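Local structure of MMS19 nucleotide excision repair protein homolog (Mus musculus, 6TBL) at residues Leu35-Pro40 against Met73-Arg78; Ala94-Leu99 against Ser112-Trp117. The protein probably serves, in its full-length form, as a key component of the cytosolic iron-sulfur assembly complex that loads clusters into proteins of DNA metabolism. One frame throughout, in Å; residues are numbered along the deposited sequence.

Contact 1: Leu35-Pro40 against Met73-Arg78. With K (potassium ion), chain G.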
loop_
_atom_site.group_PDB
_atom_site.type_symbol
_atom_site.label_atom_id
_atom_site.label_comp_id
_atom_site.label_asym_id
_atom_site.label_seq_id
_atom_site.Cartn_x
_atom_site.Cartn_y
_atom_site.Cartn_z
ATOM N N LEU A 35 26.113 29.214 -3.315
ATOM C CA LEU A 35 26.375 29.258 -1.880
ATOM C C LEU A 35 26.027 27.930 -1.219
ATOM O O LEU A 35 26.735 27.473 -0.314
ATOM C CB LEU A 35 25.593 30.403 -1.237
ATOM C CG LEU A 35 25.891 31.807 -1.768
ATOM C CD1 LEU A 35 25.017 32.838 -1.075
ATOM C CD2 LEU A 35 27.362 32.150 -1.605
ATOM N N LEU A 36 24.941 27.291 -1.663
ATOM C CA LEU A 36 24.591 25.981 -1.126
ATOM C C LEU A 36 25.639 24.936 -1.479
ATOM O O LEU A 36 25.879 24.009 -0.699
ATOM C CB LEU A 36 23.222 25.545 -1.643
ATOM C CG LEU A 36 22.033 26.416 -1.238
ATOM C CD1 LEU A 36 20.763 25.982 -1.955
ATOM C CD2 LEU A 36 21.840 26.383 0.271
ATOM N N LEU A 37 26.277 25.072 -2.639
ATOM C CA LEU A 37 27.230 24.063 -3.080
ATOM C C LEU A 37 28.622 24.281 -2.499
ATOM O O LEU A 37 29.321 23.305 -2.202
ATOM C CB LEU A 37 27.299 24.046 -4.606
ATOM C CG LEU A 37 25.988 23.741 -5.334
ATOM C CD1 LEU A 37 26.184 23.834 -6.839
ATOM C CD2 LEU A 37 25.468 22.369 -4.942
ATOM N N GLU A 38 29.041 25.538 -2.326
ATOM C CA GLU A 38 30.406 25.842 -1.920
ATOM C C GLU A 38 30.547 26.256 -0.464
ATOM O O GLU A 38 31.646 26.137 0.085
ATOM C CB GLU A 38 30.988 26.953 -2.805
ATOM C CG GLU A 38 30.833 26.699 -4.294
ATOM C CD GLU A 38 31.544 25.441 -4.755
ATOM O OE1 GLU A 38 32.504 25.009 -4.083
ATOM O OE2 GLU A 38 31.139 24.882 -5.795
ATOM N N ALA A 39 29.482 26.736 0.172
ATOM C CA ALA A 39 29.519 27.137 1.579
ATOM C C ALA A 39 28.408 26.437 2.354
ATOM O O ALA A 39 27.534 27.085 2.938
ATOM C CB ALA A 39 29.408 28.654 1.711
ATOM N N PRO A 40 28.426 25.101 2.403
ATOM C CA PRO A 40 27.288 24.394 3.008
ATOM C C PRO A 40 27.213 24.543 4.517
ATOM O O PRO A 40 26.107 24.526 5.071
ATOM C CB PRO A 40 27.525 22.937 2.591
ATOM C CG PRO A 40 29.001 22.830 2.483
ATOM C CD PRO A 40 29.488 24.168 1.981
ATOM N N MET A 73 16.606 23.282 -4.463
ATOM C CA MET A 73 16.204 22.125 -3.669
ATOM C C MET A 73 17.165 20.965 -3.881
ATOM O O MET A 73 17.473 20.223 -2.942
ATOM C CB MET A 73 14.780 21.710 -4.029
ATOM C CG MET A 73 13.720 22.672 -3.549
ATOM S SD MET A 73 13.734 22.811 -1.754
ATOM C CE MET A 73 13.426 21.113 -1.282
ATOM N N HIS A 74 17.644 20.792 -5.113
ATOM C CA HIS A 74 18.683 19.805 -5.373
ATOM C C HIS A 74 19.987 20.198 -4.691
ATOM O O HIS A 74 20.644 19.361 -4.062
ATOM C CB HIS A 74 18.881 19.652 -6.880
ATOM C CG HIS A 74 19.877 18.603 -7.261
ATOM N ND1 HIS A 74 21.234 18.843 -7.300
ATOM C CD2 HIS A 74 19.713 17.312 -7.637
ATOM C CE1 HIS A 74 21.863 17.742 -7.675
ATOM N NE2 HIS A 74 20.963 16.799 -7.886
ATOM N N ALA A 75 20.369 21.475 -4.791
ATOM C CA ALA A 75 21.615 21.935 -4.195
ATOM C C ALA A 75 21.583 21.888 -2.674
ATOM O O ALA A 75 22.647 21.836 -2.048
ATOM C CB ALA A 75 21.933 23.355 -4.668
ATOM N N LEU A 76 20.391 21.907 -2.069
ATOM C CA LEU A 76 20.293 21.802 -0.618
ATOM C C LEU A 76 20.874 20.491 -0.104
ATOM O O LEU A 76 21.372 20.436 1.025
ATOM C CB LEU A 76 18.835 21.932 -0.176
ATOM C CG LEU A 76 18.315 23.328 0.151
ATOM C CD1 LEU A 76 16.863 23.252 0.589
ATOM C CD2 LEU A 76 19.163 23.958 1.238
ATOM N N THR A 77 20.826 19.431 -0.912
ATOM C CA THR A 77 21.316 18.130 -0.472
ATOM C C THR A 77 22.824 18.103 -0.247
ATOM O O THR A 77 23.334 17.087 0.239
ATOM C CB THR A 77 20.918 17.051 -1.480
ATOM O OG1 THR A 77 21.562 17.305 -2.734
ATOM C CG2 THR A 77 19.410 17.051 -1.688
ATOM N N ARG A 78 23.543 19.179 -0.578
ATOM C CA ARG A 78 24.969 19.255 -0.281
ATOM C C ARG A 78 25.240 19.641 1.167
ATOM O O ARG A 78 26.358 19.435 1.652
ATOM C CB ARG A 78 25.654 20.250 -1.224
ATOM C CG ARG A 78 27.175 20.195 -1.186
ATOM C CD ARG A 78 27.772 20.474 -2.551
ATOM N NE ARG A 78 27.323 19.503 -3.545
ATOM C CZ ARG A 78 27.776 19.452 -4.793
ATOM N NH1 ARG A 78 28.694 20.319 -5.199
ATOM N NH2 ARG A 78 27.314 18.537 -5.634
HETATM K K K G . 24.587 15.425 2.159
#
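L36 and L37, at the end of helix 22-38, and P40, at the start of helix 40-43, pack against A75, L76 and R78 near the end of helix 63-76. The apolar core centres on A75, whose lone methyl points at the neighbouring helix and lets the backbones come close: the CA atoms of L36 and A75 lie 5.9 Å apart. Two leucines share that methyl, L37 touching A75 CB with CD2 at 3.7 Å while L36 meets it through CB and CD1. The other branch of L36, CD2, reaches L76 CD2 at 3.7 Å. This leucine pair is continued by L50 and F54 of helix 47-57, on which L36 also packs, so a branched aliphatic residue suits the place.

Amphipathic contact is supplied by R78. With CG anti to the backbone N (chi1 -168°) and bends at chi2 and chi3, its chain runs beside the L36 and L37 carbonyls before the guanidinium lies against L37. L37 CD2 sits 3.5 Å above the guanidinium plane, displaced toward the rim. E38 OE2 is 5.2 Å from R78 NH1, too far for a salt bridge, although the opposite charges may attract weakly. P40, whose lack of an N-H costs nothing in the first turn of helix 40-43, rests its CB against R78 O.

The T77 hydroxyl bonds within its own segment. H74 O accepts both T77 N and T77 OG1, the hydroxyl at 2.6 Å with a C=O...OG1 angle of 168°. T77 O instead turns to the potassium ion at 2.8 Å, a site that L79 O and T81 OG1 also bind. Two consecutive HEAT repeats, the second and third, are thus joined by van der Waals packing, with the ion held by the turn beyond it.

Contact 2: Ala94-Leu99 against Ser112-Trp117; sequences ALAKPL and SARGEW
A96 places its methyl over one face of the R114 guanidinium, with A96 CB 4.1 Å from R114 CZ. A side chain as small as alanine lets the flat group settle close to the backbone of 94-99. The other flat group, the W117 indole, has A113 O at its edge and in its plane, one turn earlier on the same helix. Across the contact W117 meets just L95, CD1 to CD1 at 4.2 Å, while its NE1 donates to M73 O of helix 63-76.

R114 gets to A96 because its chain leaves with CG anti to the backbone N (chi1 -168°) and stays extended from CG to NE. L95 and L99 line this aliphatic shaft. L95 CB touches R114 CD at 3.8 Å, and L95 CD1 goes deeper, to R114 CA on the helix backbone at 3.6 Å and to the A113 methyl. L99 crosses the arginine at about a right angle, its CD1 lying 3.6 Å from R114 CD and also meeting NH1. Leucine suits both places: CB of L95 and CD1 of L99 cover the methylenes, and CD1 of L95 reaches on to the helix backbone. L95 packs further on L55 and L70, and L99 on A110 and V111.

The polar tip is satisfied outside the two segments: R114 NE donates to I92 O, and NH1 to a backbone atom of the chain of another protein. The fourth HEAT repeat therefore packs its loop against helix 104-118 through a buried arginine whose methylenes serve as apolar filler, while its guanidinium ties the end of helix 81-94 to the chain of another protein.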
loop_
_atom_site.group_PDB
_atom_site.type_symbol
_atom_site.label_atom_id
_atom_site.label_comp_id
_atom_site.label_asym_id
_atom_site.label_seq_id
_atom_site.Cartn_x
_atom_site.Cartn_y
_atom_site.Cartn_z
ATOM N N ALA A 94 6.381 17.208 -0.559
ATOM C CA ALA A 94 6.192 18.472 -1.268
ATOM C C ALA A 94 6.661 18.380 -2.715
ATOM O O ALA A 94 5.999 18.902 -3.619
ATOM C CB ALA A 94 6.925 19.598 -0.540
ATOM N N LEU A 95 7.798 17.724 -2.958
ATOM C CA LEU A 95 8.321 17.624 -4.316
ATOM C C LEU A 95 7.500 16.695 -5.201
ATOM O O LEU A 95 7.768 16.622 -6.404
ATOM C CB LEU A 95 9.783 17.166 -4.290
ATOM C CG LEU A 95 10.771 18.192 -3.726
ATOM C CD1 LEU A 95 12.200 17.689 -3.811
ATOM C CD2 LEU A 95 10.626 19.519 -4.448
ATOM N N ALA A 96 6.511 15.992 -4.646
ATOM C CA ALA A 96 5.641 15.174 -5.484
ATOM C C ALA A 96 4.769 16.033 -6.388
ATOM O O ALA A 96 4.413 15.606 -7.493
ATOM C CB ALA A 96 4.776 14.264 -4.612
ATOM N N LYS A 97 4.414 17.242 -5.943
ATOM C CA LYS A 97 3.583 18.108 -6.778
ATOM C C LYS A 97 4.323 18.584 -8.023
ATOM O O LYS A 97 3.759 18.471 -9.125
ATOM C CB LYS A 97 3.043 19.273 -5.943
ATOM C CG LYS A 97 2.300 20.328 -6.746
ATOM C CD LYS A 97 1.930 21.520 -5.872
ATOM C CE LYS A 97 1.200 22.587 -6.669
ATOM N NZ LYS A 97 0.847 23.761 -5.827
ATOM N N PRO A 98 5.553 19.110 -7.942
ATOM C CA PRO A 98 6.264 19.484 -9.177
ATOM C C PRO A 98 6.553 18.314 -10.099
ATOM O O PRO A 98 6.877 18.541 -11.272
ATOM C CB PRO A 98 7.563 20.118 -8.659
ATOM C CG PRO A 98 7.244 20.573 -7.295
ATOM C CD PRO A 98 6.304 19.543 -6.749
ATOM N N LEU A 99 6.461 17.072 -9.612
ATOM C CA LEU A 99 6.605 15.925 -10.503
ATOM C C LEU A 99 5.486 15.876 -11.532
ATOM O O LEU A 99 5.663 15.304 -12.612
ATOM C CB LEU A 99 6.632 14.618 -9.709
ATOM C CG LEU A 99 7.827 14.343 -8.795
ATOM C CD1 LEU A 99 7.696 12.964 -8.183
ATOM C CD2 LEU A 99 9.132 14.462 -9.558
ATOM N N SER A 112 15.006 15.286 -10.501
ATOM C CA SER A 112 16.392 15.352 -10.052
ATOM C C SER A 112 16.485 15.752 -8.584
ATOM O O SER A 112 17.268 15.170 -7.823
ATOM C CB SER A 112 17.173 16.329 -10.929
ATOM O OG SER A 112 18.518 16.441 -10.501
ATOM N N ALA A 113 15.694 16.742 -8.166
ATOM C CA ALA A 113 15.757 17.198 -6.781
ATOM C C ALA A 113 15.205 16.145 -5.828
ATOM O O ALA A 113 15.827 15.833 -4.805
ATOM C CB ALA A 113 14.997 18.516 -6.626
ATOM N N ARG A 114 14.038 15.583 -6.151
ATOM C CA ARG A 114 13.421 14.598 -5.270
ATOM C C ARG A 114 14.269 13.335 -5.172
ATOM O O ARG A 114 14.346 12.716 -4.103
ATOM C CB ARG A 114 12.012 14.271 -5.766
ATOM C CG ARG A 114 11.143 13.483 -4.796
ATOM C CD ARG A 114 9.711 13.479 -5.305
ATOM N NE ARG A 114 8.743 12.990 -4.327
ATOM C CZ ARG A 114 8.102 11.831 -4.426
ATOM N NH1 ARG A 114 8.325 11.033 -5.461
ATOM N NH2 ARG A 114 7.234 11.472 -3.491
ATOM N N GLY A 115 14.916 12.942 -6.274
ATOM C CA GLY A 115 15.739 11.744 -6.253
ATOM C C GLY A 115 16.910 11.843 -5.298
ATOM O O GLY A 115 17.302 10.846 -4.684
ATOM N N GLU A 116 17.481 13.039 -5.149
ATOM C CA GLU A 116 18.582 13.224 -4.214
ATOM C C GLU A 116 18.102 13.286 -2.772
ATOM O O GLU A 116 18.873 12.974 -1.856
ATOM C CB GLU A 116 19.369 14.485 -4.566
ATOM C CG GLU A 116 20.181 14.343 -5.835
ATOM C CD GLU A 116 21.236 13.258 -5.729
ATOM O OE1 GLU A 116 21.890 13.169 -4.669
ATOM O OE2 GLU A 116 21.400 12.487 -6.699
ATOM N N TRP A 117 16.850 13.689 -2.546
ATOM C CA TRP A 117 16.305 13.680 -1.196
ATOM C C TRP A 117 15.915 12.283 -0.736
ATOM O O TRP A 117 15.779 12.059 0.472
ATOM C CB TRP A 117 15.104 14.623 -1.103
ATOM C CG TRP A 117 15.504 16.060 -0.958
ATOM C CD1 TRP A 117 15.877 16.912 -1.956
ATOM C CD2 TRP A 117 15.585 16.812 0.261
ATOM N NE1 TRP A 117 16.177 18.148 -1.437
ATOM C CE2 TRP A 117 16.004 18.113 -0.078
ATOM C CE3 TRP A 117 15.332 16.512 1.604
ATOM C CZ2 TRP A 117 16.180 19.112 0.875
ATOM C CZ3 TRP A 117 15.509 17.506 2.550
ATOM C CH2 TRP A 117 15.930 18.790 2.181
#

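In the fold
The two contacts come in series along the chain, contact 1 closing before contact 2 opens, with centres about 16 Å apart. Contact 1 joins the second and third HEAT repeats through helices 22-38 and 63-76; contact 2 lies inside the fourth, between the loop after helix 81-94 and helix 104-118. They meet where residues 73-77 pack on helix 104-118: H74 CD2 touches S112 OG at 3.2 Å, H74 also lies on E116, and T77 CG2 packs on W117. Helix 63-76 thus supplies one side of contact 1 and also touches the helix of contact 2, linking three successive repeats of this all-helical C-terminal part, with the chain of another protein beside contact 2.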